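Protein yojF (Bacillus subtilis, PDB 1NJH) is of unknown function but folds as a mainly antiparallel beta protein of the DUF1806 family and forms a two-chain assembly. Local coordinates at residues I26-T31 against I108-S113; R22-H27 against V55-A60. All coordinates share one frame; numbering follows the deposited sequence.

Contact 1 (I26-T31 against I108-S113); sequences IHLETT and ISLQIS
Residues Ile26 to Thr31 and Ile108 to Ser113 run antiparallel as neighbouring strands, their axes 4.7 Å apart and their directions 178° from each other. They form a regular antiparallel beta ladder at the heart of the DUF1806 sheet. His27 with Gln111 and Glu29 with Ser109 are the hydrogen-bonded pairs, each joined by two backbone bonds; the non-hydrogen-bonded pairs Ile26-Ile112, Leu28-Leu110 and Thr30-Ile108 alternate with them. CA-H...O contacts fill in between these bonds, as from Leu110 CA to His27 O at 3.3 Å.

Leu110 carries the apolar face, where Ile79, Ala81, Val70 and Leu72 of other strands also pack. Its CD1 reaches both Ile26 CG2, at 3.8 Å, and Leu28 CD1, at 3.9 Å, and in each pair the side chains cross obliquely. Thr30 CG2 lies 4.2 Å from Ile108 CD1, and Ala48 of the second subunit packs on Thr30.

On the other face, with CG anti to the backbone N (chi1 -177°), His27 runs next to Gln111 in the same direction, ring and amide planes turned 53° apart. The ring's ND1, buried without a polar partner in the model, has Ser109 OG at its edge, 4.0 Å away.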
loop_
_atom_site.group_PDB
_atom_site.type_symbol
_atom_site.label_atom_id
_atom_site.label_comp_id
_atom_site.label_asym_id
_atom_site.label_seq_id
_atom_site.Cartn_x
_atom_site.Cartn_y
_atom_site.Cartn_z
ATOM N N ILE A 26 3.342 -2.652 -9.432
ATOM C CA ILE A 26 2.063 -2.491 -8.785
ATOM C C ILE A 26 1.775 -1.057 -8.316
ATOM O O ILE A 26 2.682 -0.326 -7.879
ATOM C CB ILE A 26 1.977 -3.468 -7.560
ATOM C CG1 ILE A 26 1.927 -4.914 -8.084
ATOM C CG2 ILE A 26 0.773 -3.129 -6.671
ATOM C CD1 ILE A 26 1.618 -5.945 -7.065
ATOM N N HIS A 27 0.520 -0.655 -8.471
ATOM C CA HIS A 27 0.059 0.618 -7.959
ATOM C C HIS A 27 -1.053 0.220 -6.980
ATOM O O HIS A 27 -1.985 -0.495 -7.364
ATOM C CB HIS A 27 -0.535 1.517 -9.044
ATOM C CG HIS A 27 -0.954 2.853 -8.518
ATOM N ND1 HIS A 27 -2.222 3.109 -8.039
ATOM C CD2 HIS A 27 -0.235 3.978 -8.297
ATOM C CE1 HIS A 27 -2.263 4.337 -7.547
ATOM N NE2 HIS A 27 -1.071 4.884 -7.691
ATOM N N LEU A 28 -0.952 0.654 -5.723
ATOM C CA LEU A 28 -1.957 0.349 -4.704
ATOM C C LEU A 28 -2.173 1.640 -3.957
ATOM O O LEU A 28 -1.241 2.185 -3.367
ATOM C CB LEU A 28 -1.456 -0.728 -3.747
ATOM C CG LEU A 28 -2.417 -1.074 -2.601
ATOM C CD1 LEU A 28 -3.727 -1.627 -3.151
ATOM C CD2 LEU A 28 -1.742 -2.071 -1.668
ATOM N N GLU A 29 -3.405 2.122 -3.975
ATOM C CA GLU A 29 -3.715 3.405 -3.363
ATOM C C GLU A 29 -5.098 3.424 -2.712
ATOM O O GLU A 29 -6.037 2.787 -3.201
ATOM C CB GLU A 29 -3.621 4.479 -4.468
ATOM C CG GLU A 29 -4.171 5.867 -4.115
ATOM C CD GLU A 29 -4.010 6.883 -5.254
ATOM O OE1 GLU A 29 -3.916 6.476 -6.435
ATOM O OE2 GLU A 29 -3.993 8.107 -4.972
ATOM N N THR A 30 -5.202 4.151 -1.605
ATOM C CA THR A 30 -6.470 4.312 -0.890
ATOM C C THR A 30 -6.658 5.807 -0.665
ATOM O O THR A 30 -5.726 6.510 -0.284
ATOM C CB THR A 30 -6.496 3.573 0.491
ATOM O OG1 THR A 30 -5.382 3.970 1.296
ATOM C CG2 THR A 30 -6.442 2.085 0.286
ATOM N N THR A 31 -7.870 6.283 -0.906
ATOM C CA THR A 31 -8.183 7.701 -0.754
ATOM C C THR A 31 -9.465 7.865 0.056
ATOM O O THR A 31 -10.237 6.919 0.198
ATOM C CB THR A 31 -8.393 8.354 -2.123
ATOM O OG1 THR A 31 -9.396 7.624 -2.838
ATOM C CG2 THR A 31 -7.100 8.342 -2.928
ATOM N N ILE A 108 -10.467 2.795 -3.424
ATOM C CA ILE A 108 -9.286 1.965 -3.518
ATOM C C ILE A 108 -8.974 1.630 -4.958
ATOM O O ILE A 108 -9.866 1.534 -5.806
ATOM C CB ILE A 108 -9.457 0.668 -2.713
ATOM C CG1 ILE A 108 -8.176 -0.163 -2.802
ATOM C CG2 ILE A 108 -10.678 -0.107 -3.227
ATOM C CD1 ILE A 108 -8.063 -1.204 -1.733
ATOM N N SER A 109 -7.686 1.458 -5.229
ATOM C CA SER A 109 -7.215 1.138 -6.561
ATOM C C SER A 109 -6.044 0.175 -6.472
ATOM O O SER A 109 -5.142 0.378 -5.663
ATOM C CB SER A 109 -6.776 2.428 -7.277
ATOM O OG SER A 109 -6.100 2.145 -8.487
ATOM N N LEU A 110 -6.097 -0.897 -7.269
ATOM C CA LEU A 110 -5.006 -1.875 -7.347
ATOM C C LEU A 110 -4.807 -2.087 -8.837
ATOM O O LEU A 110 -5.750 -2.460 -9.552
ATOM C CB LEU A 110 -5.353 -3.209 -6.662
ATOM C CG LEU A 110 -4.265 -4.294 -6.827
ATOM C CD1 LEU A 110 -2.943 -3.867 -6.184
ATOM C CD2 LEU A 110 -4.761 -5.623 -6.206
ATOM N N GLN A 111 -3.597 -1.810 -9.314
ATOM C CA GLN A 111 -3.267 -1.945 -10.728
ATOM C C GLN A 111 -1.965 -2.744 -10.884
ATOM O O GLN A 111 -1.024 -2.567 -10.108
ATOM C CB GLN A 111 -3.100 -0.555 -11.352
ATOM C CG GLN A 111 -4.212 0.450 -11.018
ATOM C CD GLN A 111 -4.049 1.742 -11.809
ATOM O OE1 GLN A 111 -2.934 2.129 -12.142
ATOM N NE2 GLN A 111 -5.154 2.408 -12.106
ATOM N N ILE A 112 -1.915 -3.600 -11.905
ATOM C CA ILE A 112 -0.767 -4.460 -12.174
ATOM C C ILE A 112 -0.344 -4.290 -13.631
ATOM O O ILE A 112 -1.187 -4.345 -14.520
ATOM C CB ILE A 112 -1.154 -5.948 -11.921
ATOM C CG1 ILE A 112 -1.718 -6.088 -10.501
ATOM C CG2 ILE A 112 0.050 -6.854 -12.150
ATOM C CD1 ILE A 112 -2.269 -7.456 -10.138
ATOM N N SER A 113 0.957 -4.120 -13.854
ATOM C CA SER A 113 1.503 -3.923 -15.198
ATOM C C SER A 113 2.890 -4.533 -15.338
ATOM O O SER A 113 3.635 -4.632 -14.367
ATOM C CB SER A 113 1.576 -2.423 -15.501
ATOM O OG SER A 113 2.089 -2.172 -16.808
#

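Contact 2 (R22-H27 against V55-A60)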
loop_
_atom_site.group_PDB
_atom_site.type_symbol
_atom_site.label_atom_id
_atom_site.label_comp_id
_atom_site.label_asym_id
_atom_site.label_seq_id
_atom_site.Cartn_x
_atom_site.Cartn_y
_atom_site.Cartn_z
ATOM N N ARG A 22 6.415 -13.668 -12.688
ATOM C CA ARG A 22 7.364 -12.812 -13.380
ATOM C C ARG A 22 7.245 -11.436 -12.743
ATOM O O ARG A 22 6.193 -11.083 -12.201
ATOM C CB ARG A 22 7.071 -12.744 -14.879
ATOM C CG ARG A 22 5.786 -12.047 -15.280
ATOM C CD ARG A 22 5.888 -11.630 -16.743
ATOM N NE ARG A 22 4.626 -11.144 -17.282
ATOM C CZ ARG A 22 3.537 -11.894 -17.402
ATOM N NH1 ARG A 22 3.567 -13.162 -17.015
ATOM N NH2 ARG A 22 2.422 -11.378 -17.905
ATOM N N PRO A 23 8.326 -10.646 -12.784
ATOM C CA PRO A 23 8.330 -9.303 -12.196
ATOM C C PRO A 23 7.278 -8.388 -12.801
ATOM O O PRO A 23 7.173 -8.281 -14.020
ATOM C CB PRO A 23 9.745 -8.806 -12.488
ATOM C CG PRO A 23 10.553 -10.077 -12.522
ATOM C CD PRO A 23 9.657 -10.990 -13.313
ATOM N N VAL A 24 6.489 -7.741 -11.948
ATOM C CA VAL A 24 5.479 -6.805 -12.419
ATOM C C VAL A 24 5.511 -5.572 -11.538
ATOM O O VAL A 24 6.144 -5.570 -10.484
ATOM C CB VAL A 24 4.053 -7.418 -12.411
ATOM C CG1 VAL A 24 3.988 -8.548 -13.429
ATOM C CG2 VAL A 24 3.679 -7.907 -11.009
ATOM N N TYR A 25 4.875 -4.508 -12.003
ATOM C CA TYR A 25 4.822 -3.279 -11.234
ATOM C C TYR A 25 3.426 -3.147 -10.659
ATOM O O TYR A 25 2.439 -3.461 -11.321
ATOM C CB TYR A 25 5.121 -2.078 -12.130
ATOM C CG TYR A 25 6.562 -2.026 -12.565
ATOM C CD1 TYR A 25 6.991 -2.719 -13.696
ATOM C CD2 TYR A 25 7.503 -1.313 -11.828
ATOM C CE1 TYR A 25 8.323 -2.697 -14.085
ATOM C CE2 TYR A 25 8.842 -1.291 -12.206
ATOM C CZ TYR A 25 9.240 -1.984 -13.337
ATOM O OH TYR A 25 10.558 -1.952 -13.730
ATOM N N ILE A 26 3.342 -2.652 -9.432
ATOM C CA ILE A 26 2.063 -2.491 -8.785
ATOM C C ILE A 26 1.775 -1.057 -8.316
ATOM O O ILE A 26 2.682 -0.326 -7.879
ATOM C CB ILE A 26 1.977 -3.468 -7.560
ATOM C CG1 ILE A 26 1.927 -4.914 -8.084
ATOM C CG2 ILE A 26 0.773 -3.129 -6.671
ATOM C CD1 ILE A 26 1.618 -5.945 -7.065
ATOM N N HIS A 27 0.520 -0.655 -8.471
ATOM C CA HIS A 27 0.059 0.618 -7.959
ATOM C C HIS A 27 -1.053 0.220 -6.980
ATOM O O HIS A 27 -1.985 -0.495 -7.364
ATOM C CB HIS A 27 -0.535 1.517 -9.044
ATOM C CG HIS A 27 -0.954 2.853 -8.518
ATOM N ND1 HIS A 27 -2.222 3.109 -8.039
ATOM C CD2 HIS A 27 -0.235 3.978 -8.297
ATOM C CE1 HIS A 27 -2.263 4.337 -7.547
ATOM N NE2 HIS A 27 -1.071 4.884 -7.691
ATOM N N VAL A 55 7.397 -6.375 -7.840
ATOM C CA VAL A 55 7.237 -7.634 -7.124
ATOM C C VAL A 55 6.989 -8.785 -8.089
ATOM O O VAL A 55 6.647 -8.586 -9.261
ATOM C CB VAL A 55 6.011 -7.597 -6.158
ATOM C CG1 VAL A 55 6.064 -6.361 -5.269
ATOM C CG2 VAL A 55 4.720 -7.619 -6.961
ATOM N N THR A 56 7.148 -9.993 -7.568
ATOM C CA THR A 56 6.887 -11.208 -8.314
ATOM C C THR A 56 5.987 -12.015 -7.384
ATOM O O THR A 56 6.403 -12.346 -6.281
ATOM C CB THR A 56 8.177 -12.007 -8.569
ATOM O OG1 THR A 56 9.031 -11.261 -9.443
ATOM C CG2 THR A 56 7.844 -13.344 -9.211
ATOM N N TYR A 57 4.750 -12.274 -7.787
ATOM C CA TYR A 57 3.870 -13.071 -6.928
ATOM C C TYR A 57 3.660 -14.448 -7.538
ATOM O O TYR A 57 3.592 -14.588 -8.765
ATOM C CB TYR A 57 2.527 -12.348 -6.691
ATOM C CG TYR A 57 1.698 -12.042 -7.917
ATOM C CD1 TYR A 57 0.847 -13.000 -8.470
ATOM C CD2 TYR A 57 1.679 -10.752 -8.463
ATOM C CE1 TYR A 57 -0.013 -12.681 -9.525
ATOM C CE2 TYR A 57 0.821 -10.421 -9.518
ATOM C CZ TYR A 57 -0.018 -11.387 -10.037
ATOM O OH TYR A 57 -0.887 -11.076 -11.048
ATOM N N HIS A 58 3.556 -15.470 -6.684
ATOM C CA HIS A 58 3.380 -16.841 -7.176
ATOM C C HIS A 58 1.985 -17.436 -7.009
ATOM O O HIS A 58 1.650 -18.442 -7.643
ATOM C CB HIS A 58 4.441 -17.765 -6.559
ATOM C CG HIS A 58 4.729 -17.495 -5.113
ATOM N ND1 HIS A 58 4.078 -18.144 -4.086
ATOM C CD2 HIS A 58 5.608 -16.649 -4.522
ATOM C CE1 HIS A 58 4.545 -17.713 -2.928
ATOM N NE2 HIS A 58 5.475 -16.805 -3.164
ATOM N N GLN A 59 1.179 -16.832 -6.149
ATOM C CA GLN A 59 -0.203 -17.255 -5.944
ATOM C C GLN A 59 -1.026 -15.974 -5.918
ATOM O O GLN A 59 -0.561 -14.936 -5.435
ATOM C CB GLN A 59 -0.368 -18.032 -4.637
ATOM C CG GLN A 59 0.097 -19.478 -4.738
ATOM C CD GLN A 59 -0.735 -20.301 -5.715
ATOM O OE1 GLN A 59 -0.227 -21.227 -6.355
ATOM N NE2 GLN A 59 -2.020 -19.976 -5.822
ATOM N N ALA A 60 -2.237 -16.044 -6.465
ATOM C CA ALA A 60 -3.121 -14.886 -6.530
ATOM C C ALA A 60 -4.554 -15.356 -6.567
ATOM O O ALA A 60 -4.879 -16.333 -7.245
ATOM C CB ALA A 60 -2.808 -14.058 -7.793
HETATM O O HOH W 1 4.216 -11.508 -10.497
#
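Arg22 C lies 3.8 Å from Thr56 OG1, and a water links the same arginine to Tyr57. Arg22 O accepts a hydrogen bond from the water at 2.6 Å, and the water in turn accepts one from Tyr57 N. The same water oxygen stands over one face of the Tyr57 ring, 3.3 Å above the plane and offset toward the rim. The guanidinium turns elsewhere, to Arg18 O.

The Pro23 ring and the Thr56 side chain are neighbours with a common direction. Thr56 OG1 sits beside the backbone N and anti to its own carbonyl carbon (chi1 -66°), and approaches Pro23 CG to 3.6 Å; the proline nitrogen has no hydrogen to offer it. Replacing Thr56 by alanine would probably open a gap beside the Pro23 ring and Arg22 backbone, which would lose the packing of OG1 and CG2.

Val24 forms an antiparallel hydrogen-bonded pair with Val55, its N giving a bond to Val55 O at 2.8 Å and its O taking one from Val55 N. Both bonds are nearly straight and lie nearly along the C=O axis. Val24 CG2 also packs on Tyr57 CE2 at 4.1 Å, the side chains crossing at about a right angle. Two residues on, Ile26 extends CD1 to within 3.5 Å of Val55 CG2.

The pairing of strands 24-32 and 45-63 continues from this bridge at Ile26 with Ala53. After Val55 the chain turns a corner at His58, while Tyr57 packs against Leu72 of strand 68-74 and bonds through its OH to Leu16 O of helix 9-18.

Strand 24-32 illustrates how a central strand serves two neighbours: contact 1 joins it to strand 106-113, contact 2 to strand 45-63. Ile26 and His27 lie in both contacts, but only Ile26 touches both partners. The two centres lie about 13 Å apart, contact 1 near the middle of the chain and contact 2 farther out. Their junction is direct. Ser113 O of contact 1 probably accepts a hydrogen bond from Tyr25 N of contact 2 at 2.7 Å, prolonging the ladder by one residue, and Ile112 CG2 packs on Val24 CG2 at 3.9 Å. Ile112 CD1 also comes to 4.0 Å from Tyr57 OH, so the tip of the Tyr57 side chain meets strand 106-113.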